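Local coordinates for Beta/gama crystallin family protein (Methanosarcina acetivorans, PDB 3HZ2) that binds calcium ions through a single betagamma-crystallin domain built from two Greek key motifs, at residues V5-H10 with S36-K41; V11-K16 with P62-S67. All blocks are in the same frame, centred on the assembly; numbering follows the deposited sequence.

Both contacts reach the same four-stranded antiparallel sheet of this betagamma-crystallin domain, with centres about 5 Å apart and on the same side of the chain's centre. Contact 1 pairs strand 4-8 with strand 37-42, the middle of the sheet and part of the first Greek key. Contact 2 joins the loop that follows strand 4-8 to strand 63-65, which comes from the second Greek key and borders strand 37-42. Along the chain the segments alternate, 5-10, 11-16, 36-41, 62-67. Loop 11-16 meets segment 62-67 near one calcium site. The two Greek keys are thus interlocked through one shared sheet.

Contact 1 of 2, residues V5-H10 with S36-K41; sequences VIVYEH and SSIKVK. With CA (calcium ion), chain E.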
loop_
_atom_site.group_PDB
_atom_site.type_symbol
_atom_site.label_atom_id
_atom_site.label_comp_id
_atom_site.label_asym_id
_atom_site.label_seq_id
_atom_site.Cartn_x
_atom_site.Cartn_y
_atom_site.Cartn_z
ATOM N N VAL A 5 7.830 0.581 -2.708
ATOM C CA VAL A 5 6.512 0.015 -2.961
ATOM C C VAL A 5 5.706 0.983 -3.809
ATOM O O VAL A 5 5.782 2.196 -3.616
ATOM C CB VAL A 5 5.748 -0.262 -1.630
ATOM C CG1 VAL A 5 5.557 1.033 -0.845
ATOM C CG2 VAL A 5 4.401 -0.907 -1.925
ATOM N N ILE A 6 4.961 0.445 -4.769
ATOM C CA ILE A 6 4.120 1.273 -5.616
ATOM C C ILE A 6 2.673 0.865 -5.364
ATOM O O ILE A 6 2.324 -0.316 -5.431
ATOM C CB ILE A 6 4.447 1.095 -7.117
ATOM C CG1 ILE A 6 5.957 1.217 -7.345
ATOM C CG2 ILE A 6 3.728 2.176 -7.929
ATOM C CD1 ILE A 6 6.375 1.101 -8.798
ATOM N N VAL A 7 1.840 1.846 -5.047
ATOM C CA VAL A 7 0.432 1.596 -4.776
ATOM C C VAL A 7 -0.398 2.155 -5.922
ATOM O O VAL A 7 -0.040 3.169 -6.524
ATOM C CB VAL A 7 -0.002 2.247 -3.445
ATOM C CG1 VAL A 7 0.713 1.564 -2.285
ATOM C CG2 VAL A 7 0.325 3.743 -3.458
ATOM N N TYR A 8 -1.508 1.490 -6.225
ATOM C CA TYR A 8 -2.359 1.918 -7.328
ATOM C C TYR A 8 -3.818 2.074 -6.952
ATOM O O TYR A 8 -4.344 1.343 -6.110
ATOM C CB TYR A 8 -2.260 0.926 -8.482
ATOM C CG TYR A 8 -0.853 0.665 -8.952
ATOM C CD1 TYR A 8 0.000 -0.173 -8.232
ATOM C CD2 TYR A 8 -0.377 1.239 -10.130
ATOM C CE1 TYR A 8 1.292 -0.435 -8.676
ATOM C CE2 TYR A 8 0.914 0.982 -10.585
ATOM C CZ TYR A 8 1.743 0.144 -9.854
ATOM O OH TYR A 8 3.015 -0.125 -10.312
ATOM N N GLU A 9 -4.466 3.026 -7.615
ATOM C CA GLU A 9 -5.870 3.322 -7.392
ATOM C C GLU A 9 -6.790 2.162 -7.774
ATOM O O GLU A 9 -7.663 1.797 -7.009
ATOM C CB GLU A 9 -6.263 4.573 -8.186
ATOM C CG GLU A 9 -7.691 5.041 -7.955
ATOM C CD GLU A 9 -8.041 6.275 -8.772
ATOM O OE1 GLU A 9 -9.163 6.796 -8.607
ATOM O OE2 GLU A 9 -7.200 6.720 -9.581
ATOM N N HIS A 10 -6.599 1.570 -8.946
ATOM C CA HIS A 10 -7.471 0.476 -9.362
ATOM C C HIS A 10 -6.780 -0.877 -9.318
ATOM O O HIS A 10 -5.551 -0.961 -9.256
ATOM C CB HIS A 10 -7.984 0.702 -10.791
ATOM C CG HIS A 10 -8.538 2.071 -11.037
ATOM N ND1 HIS A 10 -9.410 2.693 -10.170
ATOM C CD2 HIS A 10 -8.368 2.924 -12.077
ATOM C CE1 HIS A 10 -9.754 3.870 -10.663
ATOM N NE2 HIS A 10 -9.137 4.034 -11.819
ATOM N N SER A 36 -6.035 -0.257 -4.415
ATOM C CA SER A 36 -6.608 -1.542 -4.813
ATOM C C SER A 36 -5.616 -2.574 -5.332
ATOM O O SER A 36 -5.951 -3.751 -5.466
ATOM C CB SER A 36 -7.681 -1.321 -5.864
ATOM O OG SER A 36 -8.751 -0.607 -5.296
ATOM N N SER A 37 -4.411 -2.131 -5.661
ATOM C CA SER A 37 -3.373 -3.047 -6.118
ATOM C C SER A 37 -2.044 -2.493 -5.626
ATOM O O SER A 37 -1.902 -1.285 -5.418
ATOM C CB SER A 37 -3.400 -3.209 -7.650
ATOM O OG SER A 37 -3.269 -1.978 -8.326
ATOM N N ILE A 38 -1.076 -3.378 -5.416
ATOM C CA ILE A 38 0.214 -2.970 -4.882
ATOM C C ILE A 38 1.368 -3.777 -5.463
ATOM O O ILE A 38 1.215 -4.954 -5.786
ATOM C CB ILE A 38 0.250 -3.170 -3.342
ATOM C CG1 ILE A 38 -0.881 -2.382 -2.677
ATOM C CG2 ILE A 38 1.612 -2.753 -2.787
ATOM C CD1 ILE A 38 -1.081 -2.717 -1.204
ATOM N N LYS A 39 2.524 -3.132 -5.580
ATOM C CA LYS A 39 3.731 -3.794 -6.064
ATOM C C LYS A 39 4.860 -3.513 -5.081
ATOM O O LYS A 39 5.354 -2.390 -5.012
ATOM C CB LYS A 39 4.141 -3.268 -7.440
ATOM C CG LYS A 39 3.285 -3.732 -8.599
ATOM C CD LYS A 39 3.895 -3.253 -9.909
ATOM C CE LYS A 39 2.985 -3.504 -11.094
ATOM N NZ LYS A 39 3.635 -3.024 -12.359
ATOM N N VAL A 40 5.258 -4.519 -4.308
ATOM C CA VAL A 40 6.353 -4.333 -3.366
ATOM C C VAL A 40 7.631 -4.714 -4.107
ATOM O O VAL A 40 7.921 -5.894 -4.291
ATOM C CB VAL A 40 6.201 -5.232 -2.120
ATOM C CG1 VAL A 40 7.391 -5.029 -1.186
ATOM C CG2 VAL A 40 4.904 -4.897 -1.389
ATOM N N LYS A 41 8.374 -3.705 -4.545
ATOM C CA LYS A 41 9.612 -3.912 -5.286
ATOM C C LYS A 41 10.702 -4.491 -4.396
ATOM O O LYS A 41 11.476 -5.353 -4.819
ATOM C CB LYS A 41 10.092 -2.585 -5.882
ATOM C CG LYS A 41 9.044 -1.855 -6.712
ATOM C CD LYS A 41 8.611 -2.677 -7.917
ATOM C CE LYS A 41 9.777 -2.914 -8.867
ATOM N NZ LYS A 41 9.395 -3.770 -10.026
HETATM CA CA CA E . -9.756 1.631 -5.636
HETATM O O HOH W 1 -10.776 1.924 -8.097
HETATM O O HOH W 2 -11.651 -0.233 -5.988
HETATM O O HOH W 3 -10.828 3.968 -5.511
#
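Y8 and K39 lie on the same face of two antiparallel strands, and their side chains cross obliquely, the lysine's aliphatic chain passing by the phenol end. K39 CD is anti to CA (chi2 -174°) and lies 3.3 Å from Y8 OH; CE is also near that hydroxyl, while CG approaches CE1. At its other end the tyrosine rests on S37: the hydroxyl OG lies 3.1 Å from Y8 CB, and S37 O sits in the ring plane at the edge. S37 OG stands between its own backbone N and carbonyl carbon (chi1 57°) and donates to H10 O at 2.7 Å, tying the chain beyond the corner at E9 back to strand 37-42.

The opposite face is apolar. V5 and I38 meet there by their CG2 methyls, only 3.5 Å apart and tighter than usual van der Waals contact; V5 CG2 also touches V40 CG2. The backbones of I6 and K39 form a hydrogen-bonded pair, with K39 N to I6 O at 2.8 Å and their side chains on the face of Y8.

S36 and S37 both face Y8 in a classic beta bulge, and S36 N gives a nearly linear bond (171°) to Y8 O. Beside it, S36 OG and E9 O each bind calcium at 2.5 Å. K34 O, N76 OD1 and three waters complete the site, and one of these waters also pairs with H10 ND1 at the ring edge. S36 OG is further bonded to D75, a second-shell carboxylate.

Strand 17-20 flanks strand 4-8 and strand 63-65 flanks strand 37-42, while V5, I38 and V40 pack on W45 and F47 of strand 45-48 in the second sheet.

Contact 2 of 2, residues V11-K16 with P62-S67; sequences VNFGGK and PGEYSS
F13 reaches across to the edge strand with the far end of its ring, where CZ lies 3.6 Å from E64 OE1 and 3.8 Å from S66 CA. Its side chain and that of E64 cross at about a right angle, with ring and carboxylate planes 80° apart. The E64 chain is extended beyond CG. Its carboxylate oxygen OE1 approaches both CZ and CE1 of the ring, and E64 CB also comes near CZ. CE2 lies near Y65 O, so the ring tip touches three successive residues of the strand and the turn after it.

One hydrogen bond joins the backbones. N12 N donates to S66 O at 2.8 Å, almost straight (173° at the hydrogen), in the carbonyl plane and on a lone pair. The same oxygen has V11 beside it, with V11 CB 3.5 Å away. N12 also meets S66 by side chain, OD1 lying 3.4 Å from S66 CB. N12 and F13 both adopt left-handed backbone conformations, with phi near 59°.

F13 also makes a cation-pi interaction with K39 and an edge-to-face contact with Y8, both of the first Greek key. V11, meanwhile, packs on the calcium ligand S36, placing this loop close to the metal site. The contact is a surface one: it links the turn between strands 4-8 and 17-20 to strand 63-65, an outermost strand of the four-stranded sheet, whose inner side is hydrogen-bonded to strand 37-42 through G63 with V40 and Y65 with I38.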
loop_
_atom_site.group_PDB
_atom_site.type_symbol
_atom_site.label_atom_id
_atom_site.label_comp_id
_atom_site.label_asym_id
_atom_site.label_seq_id
_atom_site.Cartn_x
_atom_site.Cartn_y
_atom_site.Cartn_z
ATOM N N VAL A 11 -7.578 -1.941 -9.361
ATOM C CA VAL A 11 -7.020 -3.282 -9.374
ATOM C C VAL A 11 -6.242 -3.397 -10.680
ATOM O O VAL A 11 -6.449 -2.609 -11.608
ATOM C CB VAL A 11 -8.118 -4.374 -9.331
ATOM C CG1 VAL A 11 -8.850 -4.320 -7.995
ATOM C CG2 VAL A 11 -9.081 -4.192 -10.489
ATOM N N ASN A 12 -5.356 -4.381 -10.749
ATOM C CA ASN A 12 -4.515 -4.586 -11.920
ATOM C C ASN A 12 -3.636 -3.386 -12.241
ATOM O O ASN A 12 -3.352 -3.087 -13.402
ATOM C CB ASN A 12 -5.346 -4.995 -13.139
ATOM C CG ASN A 12 -5.334 -6.496 -13.359
ATOM O OD1 ASN A 12 -4.513 -7.204 -12.774
ATOM N ND2 ASN A 12 -6.230 -6.989 -14.205
ATOM N N PHE A 13 -3.225 -2.694 -11.184
ATOM C CA PHE A 13 -2.319 -1.561 -11.280
ATOM C C PHE A 13 -2.780 -0.382 -12.133
ATOM O O PHE A 13 -1.971 0.247 -12.818
ATOM C CB PHE A 13 -0.966 -2.081 -11.772
ATOM C CG PHE A 13 -0.590 -3.412 -11.179
ATOM C CD1 PHE A 13 -0.524 -4.551 -11.977
ATOM C CD2 PHE A 13 -0.356 -3.537 -9.810
ATOM C CE1 PHE A 13 -0.233 -5.796 -11.425
ATOM C CE2 PHE A 13 -0.063 -4.777 -9.244
ATOM C CZ PHE A 13 -0.002 -5.912 -10.054
ATOM N N GLY A 14 -4.070 -0.065 -12.065
ATOM C CA GLY A 14 -4.597 1.043 -12.842
ATOM C C GLY A 14 -4.833 2.302 -12.030
ATOM O O GLY A 14 -4.670 2.305 -10.805
ATOM N N GLY A 15 -5.209 3.376 -12.722
ATOM C CA GLY A 15 -5.480 4.645 -12.067
ATOM C C GLY A 15 -4.270 5.377 -11.518
ATOM O O GLY A 15 -3.136 5.146 -11.941
ATOM N N LYS A 16 -4.522 6.278 -10.574
ATOM C CA LYS A 16 -3.459 7.053 -9.943
ATOM C C LYS A 16 -2.508 6.095 -9.232
ATOM O O LYS A 16 -2.941 5.105 -8.644
ATOM C CB LYS A 16 -4.059 8.033 -8.926
ATOM C CG LYS A 16 -3.038 8.902 -8.202
ATOM C CD LYS A 16 -2.357 9.879 -9.151
ATOM C CE LYS A 16 -1.252 10.664 -8.452
ATOM N NZ LYS A 16 -1.766 11.420 -7.276
ATOM N N PRO A 62 8.037 -8.644 -0.646
ATOM C CA PRO A 62 8.261 -8.492 -2.086
ATOM C C PRO A 62 7.318 -9.334 -2.933
ATOM O O PRO A 62 7.127 -10.522 -2.680
ATOM C CB PRO A 62 9.717 -8.911 -2.251
ATOM C CG PRO A 62 10.328 -8.444 -0.966
ATOM C CD PRO A 62 9.310 -8.896 0.054
ATOM N N GLY A 63 6.730 -8.704 -3.941
ATOM C CA GLY A 63 5.812 -9.405 -4.816
ATOM C C GLY A 63 4.759 -8.457 -5.349
ATOM O O GLY A 63 4.755 -7.268 -5.015
ATOM N N GLU A 64 3.859 -8.972 -6.178
ATOM C CA GLU A 64 2.813 -8.132 -6.735
ATOM C C GLU A 64 1.435 -8.624 -6.342
ATOM O O GLU A 64 1.182 -9.829 -6.264
ATOM C CB GLU A 64 2.963 -8.043 -8.257
ATOM C CG GLU A 64 4.234 -7.309 -8.643
ATOM C CD GLU A 64 4.319 -6.966 -10.111
ATOM O OE1 GLU A 64 3.310 -7.133 -10.831
ATOM O OE2 GLU A 64 5.404 -6.519 -10.537
ATOM N N TYR A 65 0.548 -7.674 -6.080
ATOM C CA TYR A 65 -0.805 -7.983 -5.656
ATOM C C TYR A 65 -1.782 -7.233 -6.543
ATOM O O TYR A 65 -2.102 -6.080 -6.278
ATOM C CB TYR A 65 -0.968 -7.569 -4.190
ATOM C CG TYR A 65 0.177 -8.048 -3.317
ATOM C CD1 TYR A 65 1.376 -7.336 -3.241
ATOM C CD2 TYR A 65 0.082 -9.249 -2.612
ATOM C CE1 TYR A 65 2.453 -7.811 -2.484
ATOM C CE2 TYR A 65 1.151 -9.731 -1.858
ATOM C CZ TYR A 65 2.333 -9.008 -1.799
ATOM O OH TYR A 65 3.390 -9.499 -1.070
ATOM N N SER A 66 -2.244 -7.897 -7.601
ATOM C CA SER A 66 -3.171 -7.289 -8.552
ATOM C C SER A 66 -4.456 -6.815 -7.885
ATOM O O SER A 66 -5.177 -5.978 -8.426
ATOM C CB SER A 66 -3.493 -8.280 -9.671
ATOM O OG SER A 66 -4.029 -9.481 -9.148
ATOM N N SER A 67 -4.739 -7.370 -6.712
ATOM C CA SER A 67 -5.910 -7.003 -5.924
ATOM C C SER A 67 -5.491 -7.059 -4.456
ATOM O O SER A 67 -5.002 -8.086 -3.996
ATOM C CB SER A 67 -7.054 -7.988 -6.161
ATOM O OG SER A 67 -8.101 -7.763 -5.232
#